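Local coordinates for protein sulfoquinovosidase (Escherichia coli, PDB 5AEE) that hydrolyses sulfoquinovosyl diacylglycerides and simple sulfoquinovosides such as sulfoquinovosyl glycerol, releasing sulfoquinovose for breakdown by sulfoglycolysis, at residues Q288-I293 with F330-N335; R301-W306 with Y337-K342; V365-F370 with G407-T412. The protein carries 1 engineered substitution. All coordinates share one frame; numbering follows the deposited sequence.

Interaction 1: residues Q288-I293 with F330-N335. With NSQ (4-nitrophenyl alpha-D-6-sulfoquinovoside), chain E.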
loop_
_atom_site.group_PDB
_atom_site.type_symbol
_atom_site.label_atom_id
_atom_site.label_comp_id
_atom_site.label_asym_id
_atom_site.label_seq_id
_atom_site.Cartn_x
_atom_site.Cartn_y
_atom_site.Cartn_z
ATOM N N GLN A 288 0.660 20.542 0.032
ATOM C CA GLN A 288 -0.266 19.923 -0.848
ATOM C C GLN A 288 -1.179 20.995 -1.508
ATOM O O GLN A 288 -1.700 20.788 -2.566
ATOM C CB GLN A 288 -1.161 18.862 -0.103
ATOM C CG GLN A 288 -1.995 19.431 1.019
ATOM C CD GLN A 288 -3.007 18.374 1.455
ATOM O OE1 GLN A 288 -2.865 17.174 1.120
ATOM N NE2 GLN A 288 -4.043 18.808 2.143
ATOM N N ASP A 289 -1.329 22.158 -0.862
ATOM C CA ASP A 289 -2.178 23.229 -1.359
ATOM C C ASP A 289 -1.400 24.169 -2.344
ATOM O O ASP A 289 -1.859 25.284 -2.572
ATOM C CB ASP A 289 -2.737 24.030 -0.200
ATOM C CG ASP A 289 -1.706 24.844 0.581
ATOM O OD1 ASP A 289 -0.561 24.415 0.823
ATOM O OD2 ASP A 289 -2.124 25.904 1.199
ATOM N N TRP A 290 -0.312 23.651 -2.943
ATOM C CA TRP A 290 0.486 24.422 -3.929
ATOM C C TRP A 290 -0.418 24.978 -5.093
ATOM O O TRP A 290 -0.135 26.017 -5.684
ATOM C CB TRP A 290 1.544 23.538 -4.477
ATOM C CG TRP A 290 1.040 22.461 -5.388
ATOM C CD1 TRP A 290 0.242 21.402 -5.084
ATOM C CD2 TRP A 290 1.272 22.402 -6.766
ATOM N NE1 TRP A 290 0.008 20.654 -6.181
ATOM C CE2 TRP A 290 0.620 21.250 -7.246
ATOM C CE3 TRP A 290 1.987 23.217 -7.661
ATOM C CZ2 TRP A 290 0.636 20.885 -8.585
ATOM C CZ3 TRP A 290 2.014 22.861 -9.000
ATOM C CH2 TRP A 290 1.356 21.690 -9.440
ATOM N N SER A 291 -1.524 24.263 -5.375
ATOM C CA SER A 291 -2.488 24.571 -6.409
ATOM C C SER A 291 -3.739 25.339 -5.974
ATOM O O SER A 291 -4.591 25.687 -6.816
ATOM C CB SER A 291 -2.922 23.247 -7.049
ATOM O OG SER A 291 -3.370 22.360 -6.055
ATOM N N GLY A 292 -3.839 25.650 -4.691
ATOM C CA GLY A 292 -5.010 26.265 -4.088
ATOM C C GLY A 292 -5.691 25.325 -3.121
ATOM O O GLY A 292 -5.444 24.111 -3.140
ATOM N N ILE A 293 -6.563 25.917 -2.329
ATOM C CA ILE A 293 -7.336 25.265 -1.281
ATOM C C ILE A 293 -8.806 25.269 -1.639
ATOM O O ILE A 293 -9.323 26.289 -2.150
ATOM C CB ILE A 293 -7.239 26.108 -0.004
ATOM C CG1 ILE A 293 -5.843 26.038 0.551
ATOM C CG2 ILE A 293 -8.264 25.630 1.013
ATOM C CD1 ILE A 293 -5.486 27.248 1.424
ATOM N N PHE A 330 11.132 20.943 -2.280
ATOM C CA PHE A 330 9.714 21.296 -2.280
ATOM C C PHE A 330 8.940 20.169 -2.883
ATOM O O PHE A 330 9.220 19.718 -4.037
ATOM C CB PHE A 330 9.468 22.492 -3.080
ATOM C CG PHE A 330 8.031 22.881 -3.087
ATOM C CD1 PHE A 330 7.448 23.432 -1.944
ATOM C CD2 PHE A 330 7.248 22.742 -4.241
ATOM C CE1 PHE A 330 6.111 23.796 -1.942
ATOM C CE2 PHE A 330 5.897 23.074 -4.213
ATOM C CZ PHE A 330 5.328 23.606 -3.082
ATOM N N LEU A 331 7.950 19.706 -2.146
ATOM C CA LEU A 331 7.069 18.629 -2.635
ATOM C C LEU A 331 5.631 19.134 -2.778
ATOM O O LEU A 331 5.177 19.958 -1.946
ATOM C CB LEU A 331 7.125 17.439 -1.686
ATOM C CG LEU A 331 8.542 16.795 -1.602
ATOM C CD1 LEU A 331 9.447 17.472 -0.555
ATOM C CD2 LEU A 331 8.332 15.342 -1.196
ATOM N N ALA A 332 4.926 18.652 -3.817
ATOM C CA ALA A 332 3.570 19.123 -4.140
ATOM C C ALA A 332 2.547 17.953 -4.055
ATOM O O ALA A 332 2.803 16.991 -3.348
ATOM C CB ALA A 332 3.547 19.835 -5.436
ATOM N N TYR A 333 1.475 18.016 -4.814
ATOM C CA TYR A 333 0.340 17.084 -4.702
ATOM C C TYR A 333 -0.306 17.013 -6.110
ATOM O O TYR A 333 -0.539 18.042 -6.790
ATOM C CB TYR A 333 -0.672 17.589 -3.677
ATOM C CG TYR A 333 -1.904 16.680 -3.584
ATOM C CD1 TYR A 333 -2.960 16.817 -4.503
ATOM C CD2 TYR A 333 -2.005 15.703 -2.671
ATOM C CE1 TYR A 333 -4.053 15.971 -4.451
ATOM C CE2 TYR A 333 -3.147 14.830 -2.612
ATOM C CZ TYR A 333 -4.127 14.971 -3.535
ATOM O OH TYR A 333 -5.264 14.181 -3.546
ATOM N N ILE A 334 -0.636 15.809 -6.533
ATOM C CA ILE A 334 -1.396 15.620 -7.812
ATOM C C ILE A 334 -2.158 14.320 -7.638
ATOM O O ILE A 334 -1.701 13.441 -6.908
ATOM C CB ILE A 334 -0.462 15.581 -9.035
ATOM C CG1 ILE A 334 -1.236 15.522 -10.363
ATOM C CG2 ILE A 334 0.577 14.483 -8.888
ATOM C CD1 ILE A 334 -0.438 15.995 -11.575
ATOM N N ASN A 335 -3.356 14.279 -8.193
ATOM C CA ASN A 335 -4.056 13.036 -8.386
ATOM C C ASN A 335 -4.498 12.920 -9.858
ATOM O O ASN A 335 -4.335 13.842 -10.598
ATOM C CB ASN A 335 -5.107 12.842 -7.320
ATOM C CG ASN A 335 -6.292 13.759 -7.443
ATOM O OD1 ASN A 335 -6.919 13.897 -8.485
ATOM N ND2 ASN A 335 -6.624 14.425 -6.305
HETATM O O12 NSQ E . -8.414 15.152 -1.272
HETATM S S10 NSQ E . -7.600 16.255 -0.706
HETATM O O13 NSQ E . -7.295 17.403 -1.588
HETATM O O11 NSQ E . -8.210 16.640 0.565
HETATM C C6 NSQ E . -6.027 15.656 -0.346
HETATM C C5 NSQ E . -5.957 14.511 0.655
HETATM O O5 NSQ E . -6.396 13.345 -0.112
HETATM C C1 NSQ E . -6.226 12.090 0.476
HETATM C C2 NSQ E . -4.783 11.896 0.992
HETATM O O2 NSQ E . -4.730 10.606 1.534
HETATM C C3 NSQ E . -4.448 13.016 1.953
HETATM O O3 NSQ E . -3.149 12.896 2.492
HETATM C C4 NSQ E . -4.557 14.361 1.275
HETATM O O4 NSQ E . -4.312 15.403 2.267
HETATM O O1 NSQ E . -7.170 12.076 1.545
HETATM C C25 NSQ E . -8.455 11.908 1.212
HETATM C C26 NSQ E . -8.847 10.736 0.544
HETATM C C27 NSQ E . -10.149 10.621 0.156
HETATM C C28 NSQ E . -11.067 11.610 0.491
HETATM N N32 NSQ E . -12.388 11.469 0.024
HETATM O O33 NSQ E . -13.124 12.497 -0.028
HETATM O O34 NSQ E . -12.762 10.370 -0.515
HETATM C C29 NSQ E . -10.637 12.767 1.135
HETATM C C30 NSQ E . -9.314 12.918 1.509
#

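Interaction 2: residues R301-W306 with Y337-K342. With NSQ (4-nitrophenyl alpha-D-6-sulfoquinovoside), chain E.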
loop_
_atom_site.group_PDB
_atom_site.type_symbol
_atom_site.label_atom_id
_atom_site.label_comp_id
_atom_site.label_asym_id
_atom_site.label_seq_id
_atom_site.Cartn_x
_atom_site.Cartn_y
_atom_site.Cartn_z
ATOM N N ARG A 301 -9.141 21.030 1.832
ATOM C CA ARG A 301 -8.705 20.126 0.768
ATOM C C ARG A 301 -7.925 20.902 -0.269
ATOM O O ARG A 301 -7.787 22.132 -0.183
ATOM C CB ARG A 301 -9.861 19.368 0.168
ATOM C CG ARG A 301 -10.569 18.565 1.254
ATOM C CD ARG A 301 -11.625 17.674 0.705
ATOM N NE ARG A 301 -11.092 16.574 -0.041
ATOM C CZ ARG A 301 -11.818 15.715 -0.749
ATOM N NH1 ARG A 301 -13.178 15.798 -0.807
ATOM N NH2 ARG A 301 -11.181 14.746 -1.383
ATOM N N VAL A 302 -7.400 20.202 -1.255
ATOM C CA VAL A 302 -6.547 20.838 -2.256
ATOM C C VAL A 302 -7.499 21.218 -3.372
ATOM O O VAL A 302 -8.520 20.535 -3.571
ATOM C CB VAL A 302 -5.498 19.845 -2.742
ATOM C CG1 VAL A 302 -4.667 20.443 -3.871
ATOM C CG2 VAL A 302 -4.586 19.457 -1.576
ATOM N N MET A 303 -7.178 22.271 -4.078
ATOM C CA MET A 303 -7.898 22.610 -5.343
ATOM C C MET A 303 -7.349 21.722 -6.422
ATOM O O MET A 303 -6.167 21.851 -6.843
ATOM C CB MET A 303 -7.676 24.068 -5.726
ATOM C CG MET A 303 -8.316 24.465 -7.059
ATOM S SD MET A 303 -10.082 24.018 -7.132
ATOM C CE MET A 303 -10.586 25.054 -5.748
ATOM N N TRP A 304 -8.166 20.826 -6.921
ATOM C CA TRP A 304 -7.661 19.821 -7.925
ATOM C C TRP A 304 -7.496 20.272 -9.363
ATOM O O TRP A 304 -8.075 19.741 -10.340
ATOM C CB TRP A 304 -8.473 18.526 -7.870
ATOM C CG TRP A 304 -8.506 17.803 -6.603
ATOM C CD1 TRP A 304 -7.944 18.134 -5.388
ATOM C CD2 TRP A 304 -9.206 16.597 -6.377
ATOM N NE1 TRP A 304 -8.230 17.174 -4.453
ATOM C CE2 TRP A 304 -8.996 16.224 -5.030
ATOM C CE3 TRP A 304 -9.939 15.769 -7.193
ATOM C CZ2 TRP A 304 -9.540 15.105 -4.476
ATOM C CZ3 TRP A 304 -10.476 14.625 -6.634
ATOM C CH2 TRP A 304 -10.246 14.293 -5.303
ATOM N N ASN A 305 -6.566 21.204 -9.536
ATOM C CA ASN A 305 -6.178 21.685 -10.811
ATOM C C ASN A 305 -4.701 21.939 -10.688
ATOM O O ASN A 305 -4.267 22.832 -9.935
ATOM C CB ASN A 305 -6.933 22.976 -11.150
ATOM C CG ASN A 305 -6.754 23.356 -12.591
ATOM O OD1 ASN A 305 -7.227 22.665 -13.513
ATOM N ND2 ASN A 305 -5.984 24.406 -12.807
ATOM N N TRP A 306 -3.948 21.172 -11.453
ATOM C CA TRP A 306 -2.562 20.882 -11.173
ATOM C C TRP A 306 -1.674 21.901 -11.815
ATOM O O TRP A 306 -0.903 21.599 -12.680
ATOM C CB TRP A 306 -2.212 19.500 -11.630
ATOM C CG TRP A 306 -3.282 18.515 -11.118
ATOM C CD1 TRP A 306 -3.982 17.652 -11.893
ATOM C CD2 TRP A 306 -3.744 18.334 -9.792
ATOM N NE1 TRP A 306 -4.852 16.929 -11.142
ATOM C CE2 TRP A 306 -4.714 17.318 -9.832
ATOM C CE3 TRP A 306 -3.414 18.893 -8.554
ATOM C CZ2 TRP A 306 -5.398 16.918 -8.724
ATOM C CZ3 TRP A 306 -4.091 18.459 -7.432
ATOM C CH2 TRP A 306 -5.050 17.494 -7.511
ATOM N N TYR A 337 -7.406 12.956 -11.222
ATOM C CA TYR A 337 -8.685 13.537 -11.444
ATOM C C TYR A 337 -8.491 15.003 -11.640
ATOM O O TYR A 337 -7.444 15.520 -11.288
ATOM C CB TYR A 337 -9.633 13.182 -10.293
ATOM C CG TYR A 337 -9.533 11.747 -9.843
ATOM C CD1 TYR A 337 -9.432 10.690 -10.766
ATOM C CD2 TYR A 337 -9.464 11.420 -8.471
ATOM C CE1 TYR A 337 -9.326 9.348 -10.331
ATOM C CE2 TYR A 337 -9.393 10.090 -8.043
ATOM C CZ TYR A 337 -9.267 9.040 -8.977
ATOM O OH TYR A 337 -9.151 7.677 -8.574
ATOM N N VAL A 338 -9.465 15.656 -12.299
ATOM C CA VAL A 338 -9.397 17.119 -12.501
ATOM C C VAL A 338 -10.718 17.849 -12.166
ATOM O O VAL A 338 -11.788 17.484 -12.725
ATOM C CB VAL A 338 -8.927 17.439 -13.912
ATOM C CG1 VAL A 338 -7.449 17.118 -14.030
ATOM C CG2 VAL A 338 -9.719 16.627 -14.974
ATOM N N ALA A 339 -10.622 18.846 -11.255
ATOM C CA ALA A 339 -11.762 19.611 -10.778
ATOM C C ALA A 339 -12.565 20.163 -11.940
ATOM O O ALA A 339 -12.028 20.837 -12.798
ATOM C CB ALA A 339 -11.330 20.729 -9.893
ATOM N N SER A 340 -13.845 19.820 -11.977
ATOM C CA SER A 340 -14.711 20.208 -13.094
ATOM C C SER A 340 -14.875 21.698 -13.231
ATOM O O SER A 340 -15.259 22.159 -14.253
ATOM C CB SER A 340 -16.084 19.522 -12.961
ATOM O OG SER A 340 -16.743 20.067 -11.840
ATOM N N ASP A 341 -14.594 22.464 -12.196
ATOM C CA ASP A 341 -14.751 23.915 -12.218
ATOM C C ASP A 341 -13.417 24.617 -12.543
ATOM O O ASP A 341 -13.261 25.813 -12.265
ATOM C CB ASP A 341 -15.352 24.431 -10.896
ATOM C CG ASP A 341 -14.668 23.864 -9.627
ATOM O OD1 ASP A 341 -13.671 23.129 -9.702
ATOM O OD2 ASP A 341 -15.147 24.165 -8.506
ATOM N N LYS A 342 -12.478 23.900 -13.169
ATOM C CA LYS A 342 -11.155 24.456 -13.484
ATOM C C LYS A 342 -10.670 24.048 -14.843
ATOM O O LYS A 342 -11.263 23.183 -15.488
ATOM C CB LYS A 342 -10.148 24.031 -12.382
ATOM C CG LYS A 342 -10.419 24.661 -11.001
ATOM C CD LYS A 342 -10.032 26.108 -10.943
ATOM C CE LYS A 342 -10.522 26.642 -9.622
ATOM N NZ LYS A 342 -10.202 28.071 -9.441
HETATM O O12 NSQ E . -8.414 15.152 -1.272
HETATM S S10 NSQ E . -7.600 16.255 -0.706
HETATM O O13 NSQ E . -7.295 17.403 -1.588
HETATM O O11 NSQ E . -8.210 16.640 0.565
HETATM C C6 NSQ E . -6.027 15.656 -0.346
HETATM C C5 NSQ E . -5.957 14.511 0.655
HETATM O O5 NSQ E . -6.396 13.345 -0.112
HETATM C C1 NSQ E . -6.226 12.090 0.476
HETATM C C2 NSQ E . -4.783 11.896 0.992
HETATM O O2 NSQ E . -4.730 10.606 1.534
HETATM C C3 NSQ E . -4.448 13.016 1.953
HETATM O O3 NSQ E . -3.149 12.896 2.492
HETATM C C4 NSQ E . -4.557 14.361 1.275
HETATM O O4 NSQ E . -4.312 15.403 2.267
HETATM O O1 NSQ E . -7.170 12.076 1.545
HETATM C C25 NSQ E . -8.455 11.908 1.212
HETATM C C26 NSQ E . -8.847 10.736 0.544
HETATM C C27 NSQ E . -10.149 10.621 0.156
HETATM C C28 NSQ E . -11.067 11.610 0.491
HETATM N N32 NSQ E . -12.388 11.469 0.024
HETATM O O33 NSQ E . -13.124 12.497 -0.028
HETATM O O34 NSQ E . -12.762 10.370 -0.515
HETATM C C29 NSQ E . -10.637 12.767 1.135
HETATM C C30 NSQ E . -9.314 12.918 1.509
HETATM O O HOH W 1 -9.334 21.029 -13.556
#

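Interaction 3: residues V365-F370 with G407-T412. With NSQ (4-nitrophenyl alpha-D-6-sulfoquinovoside), chain E.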
loop_
_atom_site.group_PDB
_atom_site.type_symbol
_atom_site.label_atom_id
_atom_site.label_comp_id
_atom_site.label_asym_id
_atom_site.label_seq_id
_atom_site.Cartn_x
_atom_site.Cartn_y
_atom_site.Cartn_z
ATOM N N VAL A 365 -17.426 12.779 -11.427
ATOM C CA VAL A 365 -17.472 12.046 -10.204
ATOM C C VAL A 365 -17.675 13.041 -9.091
ATOM O O VAL A 365 -17.030 14.094 -9.079
ATOM C CB VAL A 365 -16.172 11.223 -9.972
ATOM C CG1 VAL A 365 -16.116 10.653 -8.543
ATOM C CG2 VAL A 365 -16.070 10.118 -10.991
ATOM N N GLU A 366 -18.495 12.661 -8.118
ATOM C CA GLU A 366 -18.665 13.489 -6.895
ATOM C C GLU A 366 -17.555 13.121 -5.900
ATOM O O GLU A 366 -17.464 11.978 -5.474
ATOM C CB GLU A 366 -20.068 13.296 -6.274
ATOM C CG GLU A 366 -20.644 14.565 -5.617
ATOM C CD GLU A 366 -20.043 14.894 -4.273
ATOM O OE1 GLU A 366 -19.486 13.985 -3.637
ATOM O OE2 GLU A 366 -20.109 16.060 -3.838
ATOM N N PHE A 367 -16.703 14.089 -5.540
ATOM C CA PHE A 367 -15.495 13.822 -4.712
ATOM C C PHE A 367 -15.602 14.378 -3.281
ATOM O O PHE A 367 -14.636 14.266 -2.491
ATOM C CB PHE A 367 -14.249 14.442 -5.415
ATOM C CG PHE A 367 -13.726 13.624 -6.547
ATOM C CD1 PHE A 367 -13.127 12.376 -6.314
ATOM C CD2 PHE A 367 -13.852 14.066 -7.854
ATOM C CE1 PHE A 367 -12.699 11.587 -7.370
ATOM C CE2 PHE A 367 -13.389 13.297 -8.906
ATOM C CZ PHE A 367 -12.815 12.066 -8.659
ATOM N N GLY A 368 -16.737 15.002 -2.948
ATOM C CA GLY A 368 -16.994 15.516 -1.580
ATOM C C GLY A 368 -17.218 16.988 -1.710
ATOM O O GLY A 368 -16.337 17.782 -1.406
ATOM N N GLU A 369 -18.392 17.319 -2.232
ATOM C CA GLU A 369 -18.869 18.694 -2.446
ATOM C C GLU A 369 -18.184 19.395 -3.592
ATOM O O GLU A 369 -18.101 20.576 -3.579
ATOM C CB GLU A 369 -18.771 19.547 -1.140
ATOM C CG GLU A 369 -19.410 18.878 0.069
ATOM C CD GLU A 369 -19.276 19.676 1.372
ATOM O OE1 GLU A 369 -18.822 20.842 1.419
ATOM O OE2 GLU A 369 -19.686 19.124 2.389
ATOM N N PHE A 370 -17.649 18.652 -4.547
ATOM C CA PHE A 370 -17.170 19.184 -5.798
ATOM C C PHE A 370 -17.099 17.990 -6.736
ATOM O O PHE A 370 -17.144 16.844 -6.278
ATOM C CB PHE A 370 -15.826 19.929 -5.668
ATOM C CG PHE A 370 -14.614 19.031 -5.420
ATOM C CD1 PHE A 370 -14.241 18.667 -4.112
ATOM C CD2 PHE A 370 -13.845 18.614 -6.454
ATOM C CE1 PHE A 370 -13.134 17.883 -3.878
ATOM C CE2 PHE A 370 -12.734 17.821 -6.244
ATOM C CZ PHE A 370 -12.387 17.444 -4.953
ATOM N N GLY A 407 -6.436 7.023 -7.273
ATOM C CA GLY A 407 -6.232 5.805 -8.078
ATOM C C GLY A 407 -7.266 4.734 -7.687
ATOM O O GLY A 407 -7.396 3.729 -8.403
ATOM N N GLU A 408 -7.949 4.927 -6.558
ATOM C CA GLU A 408 -8.952 3.912 -6.025
ATOM C C GLU A 408 -10.423 4.203 -6.313
ATOM O O GLU A 408 -11.340 3.460 -5.837
ATOM C CB GLU A 408 -8.779 3.769 -4.502
ATOM C CG GLU A 408 -9.393 4.856 -3.614
ATOM C CD GLU A 408 -8.618 6.159 -3.585
ATOM O OE1 GLU A 408 -7.582 6.279 -4.265
ATOM O OE2 GLU A 408 -9.042 7.054 -2.848
ATOM N N TYR A 409 -10.689 5.238 -7.085
ATOM C CA TYR A 409 -12.027 5.818 -7.135
ATOM C C TYR A 409 -12.734 5.618 -8.423
ATOM O O TYR A 409 -13.776 6.251 -8.608
ATOM C CB TYR A 409 -11.922 7.330 -6.992
ATOM C CG TYR A 409 -12.709 8.074 -5.920
ATOM C CD1 TYR A 409 -12.157 8.248 -4.659
ATOM C CD2 TYR A 409 -13.911 8.749 -6.217
ATOM C CE1 TYR A 409 -12.802 9.023 -3.674
ATOM C CE2 TYR A 409 -14.567 9.537 -5.248
ATOM C CZ TYR A 409 -14.001 9.658 -3.956
ATOM O OH TYR A 409 -14.571 10.444 -2.918
ATOM N N LEU A 410 -12.224 4.795 -9.332
ATOM C CA LEU A 410 -12.900 4.636 -10.588
ATOM C C LEU A 410 -14.267 4.006 -10.403
ATOM O O LEU A 410 -14.352 2.884 -9.941
ATOM C CB LEU A 410 -12.096 3.778 -11.547
ATOM C CG LEU A 410 -12.628 3.799 -12.967
ATOM C CD1 LEU A 410 -12.079 4.996 -13.705
ATOM C CD2 LEU A 410 -12.220 2.538 -13.715
ATOM N N PRO A 411 -15.356 4.714 -10.807
ATOM C CA PRO A 411 -16.686 4.048 -10.745
ATOM C C PRO A 411 -16.832 2.972 -11.832
ATOM O O PRO A 411 -16.151 3.028 -12.858
ATOM C CB PRO A 411 -17.672 5.204 -10.965
ATOM C CG PRO A 411 -16.843 6.461 -10.798
ATOM C CD PRO A 411 -15.459 6.144 -11.179
ATOM N N THR A 412 -17.699 1.993 -11.578
ATOM C CA THR A 412 -17.820 0.838 -12.419
ATOM C C THR A 412 -18.757 1.084 -13.606
ATOM O O THR A 412 -18.898 0.225 -14.459
ATOM C CB THR A 412 -18.321 -0.364 -11.597
ATOM O OG1 THR A 412 -19.530 -0.037 -10.901
ATOM C CG2 THR A 412 -17.221 -0.789 -10.600
HETATM O O12 NSQ E . -8.414 15.152 -1.272
HETATM S S10 NSQ E . -7.600 16.255 -0.706
HETATM O O13 NSQ E . -7.295 17.403 -1.588
HETATM O O11 NSQ E . -8.210 16.640 0.565
HETATM C C6 NSQ E . -6.027 15.656 -0.346
HETATM C C5 NSQ E . -5.957 14.511 0.655
HETATM O O5 NSQ E . -6.396 13.345 -0.112
HETATM C C1 NSQ E . -6.226 12.090 0.476
HETATM C C2 NSQ E . -4.783 11.896 0.992
HETATM O O2 NSQ E . -4.730 10.606 1.534
HETATM C C3 NSQ E . -4.448 13.016 1.953
HETATM O O3 NSQ E . -3.149 12.896 2.492
HETATM C C4 NSQ E . -4.557 14.361 1.275
HETATM O O4 NSQ E . -4.312 15.403 2.267
HETATM O O1 NSQ E . -7.170 12.076 1.545
HETATM C C25 NSQ E . -8.455 11.908 1.212
HETATM C C26 NSQ E . -8.847 10.736 0.544
HETATM C C27 NSQ E . -10.149 10.621 0.156
HETATM C C28 NSQ E . -11.067 11.610 0.491
HETATM N N32 NSQ E . -12.388 11.469 0.024
HETATM O O33 NSQ E . -13.124 12.497 -0.028
HETATM O O34 NSQ E . -12.762 10.370 -0.515
HETATM C C29 NSQ E . -10.637 12.767 1.135
HETATM C C30 NSQ E . -9.314 12.918 1.509
#

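Interaction 1: residues Q288-I293 with F330-N335
The Trp290 indole has Ala332 on one face and Ser291 on the other. Ala332 CB sits squarely over the five-membered ring, 3.5 Å from its centroid, a CH-pi contact. Ser291 CB lies opposite, toward the rim. At the edge, Trp290 NE1 donates to Tyr333 O at 2.7 Å. The donor lies in the carbonyl plane, on a lone pair, and the N-H...O angle is 145°. This bond, with the packing on both faces, helps fix the rotation of the indole. Phe330 meets Trp290 CB with its ring edge, through CZ. Trp290 CG stands between its backbone N and carbonyl carbon (chi1 71°), which brings the ring down onto the strand.

Closer to the ligand, Gln288 CB packs on Tyr333 CB at 3.8 Å. The extended Gln288 chain carries OE1 to the sugar, where NSQ O4 donates to it at 2.6 Å. Gln262 takes Gln288 NE2, which helps set the amide. Tyr333 OH lies 3.6 Å from NSQ C6. It is hydrogen-bonded to the nucleophile Asp405 and accepts from Asn335 ND2 at 3.1 Å. Strand 329-334 and the loop after strand 282-286 form part of the sugar site at the C-terminal ends of the TIM-barrel strands.

Interaction 2: residues R301-W306 with Y337-K342
Segment 301-306 lines the sulfonate pocket, and segment 337-342 packs behind it; gripping the sulfonate is consistent with the enzyme's choice of sulfoquinovosides. Trp304 links the two: it packs on Tyr337 and Ala339 and also binds the sulfonate. Trp304 CZ3 comes in at the edge of the Tyr337 ring, 3.8 Å from Tyr337 CD2, and both side chains extend the same way from their backbones. Trp304 NE1 points at the ligand and donates to NSQ O13 at 3.0 Å, almost straight at 174°. The backbone Val302 N donates to the same oxygen, so two N-H groups grip O13. Arg301 holds the other two oxygens: NE donates to NSQ O11 at 2.9 Å and NH2 to NSQ O12 at 2.8 Å. A bend at chi3 (70°) turns its guanidinium along the sulfonate, and NSQ C29 lies over one face. Phe367 O takes Arg301 NH1.

Behind the pocket, the backbone holds Trp304 in place. Ala339 N donates to Trp304 O at 2.9 Å, and Trp304 is the centre of an inverse gamma turn. Next to it, Trp306 NE1 donates to Tyr337 O at 3.0 Å, nearly along the C=O axis. One water donates to both Asn305 OD1 and Ala339 O. At the exposed end, Lys342 crosses Met303 at about a right angle, and Lys342 CE touches Met303 SD at 3.6 Å.

Asn305 OD1 also accepts from Leu344 N in helix 343-351, for which Lys342 is the N-cap residue. Val338 and Trp306 both rest on Leu344 of this helix. Strand 300-302 pairs with strand 293-295, and strand 337-339 pairs with strand 371-374.

Interaction 3: residues V365-F370 with G407-T412
Tyr409 and Phe367 meet at the aglycone end of the active site, among the loops of the TIM-barrel domain. Phe367 CE1 lies over one face of the Tyr409 ring, 3.3 Å from Tyr409 CD2. The rings are oblique, with centroids 4.8 Å apart and planes at 38°. The two side chains reach in from opposite sides and overlap. Val365 CG1 comes in at the edge of Tyr409, 3.7 Å from CD2, and also covers one face of Phe367. Its other branch, Val365 CG2, touches Pro411 CG at 3.7 Å. With CG1 anti to the backbone N (chi1 169°), the valine can serve both neighbours. Glu366 O and Glu408 OE2 lie near the plane of the Tyr409 ring, at its edge.

The second shell holds these groups. The Phe367 ring stacks on Tyr337, whose OH is hydrogen-bonded to Gly407 N and Tyr409 N. Glu366 OE2 accepts from Glu369 N at 2.7 Å, and Phe367 N donates to Phe370 O, so the chain after Phe367 is held by both side chain and backbone. Glu366 OE1 forms a salt bridge with Arg52. Glu408, an active-site residue by similarity, is paired with Arg455. Met50 of strand 39-51 packs against Val365, Tyr409 and Pro411, so the N-terminal part of the chain reaches this wall. Tyr409 OH points out of the cluster and donates to nitro oxygen NSQ O34 at 3.0 Å.

Overall arrangement
All three contacts are largely buried and line one pocket. Their main ligand contacts differ: the sugar ring in interaction 1, the sulfonate in interaction 2, the nitro group in interaction 3. Arg301 also faces the phenyl ring. Interaction 1 rests on a barrel strand. Interactions 2 and 3 use the outer strands 337-339 and 365-366 of one small sheet. Only interaction 2 reaches an exposed lysine. Interactions 1 and 2 join through Gly292 O and Met303 N, and interactions 2 and 3 through Trp304 and Phe367; 1 and 3 do not touch. Indole and backbone hydrogen bonds hold the first two; mainly van der Waals and aromatic contacts hold the third, without a hydrogen bond between its segments.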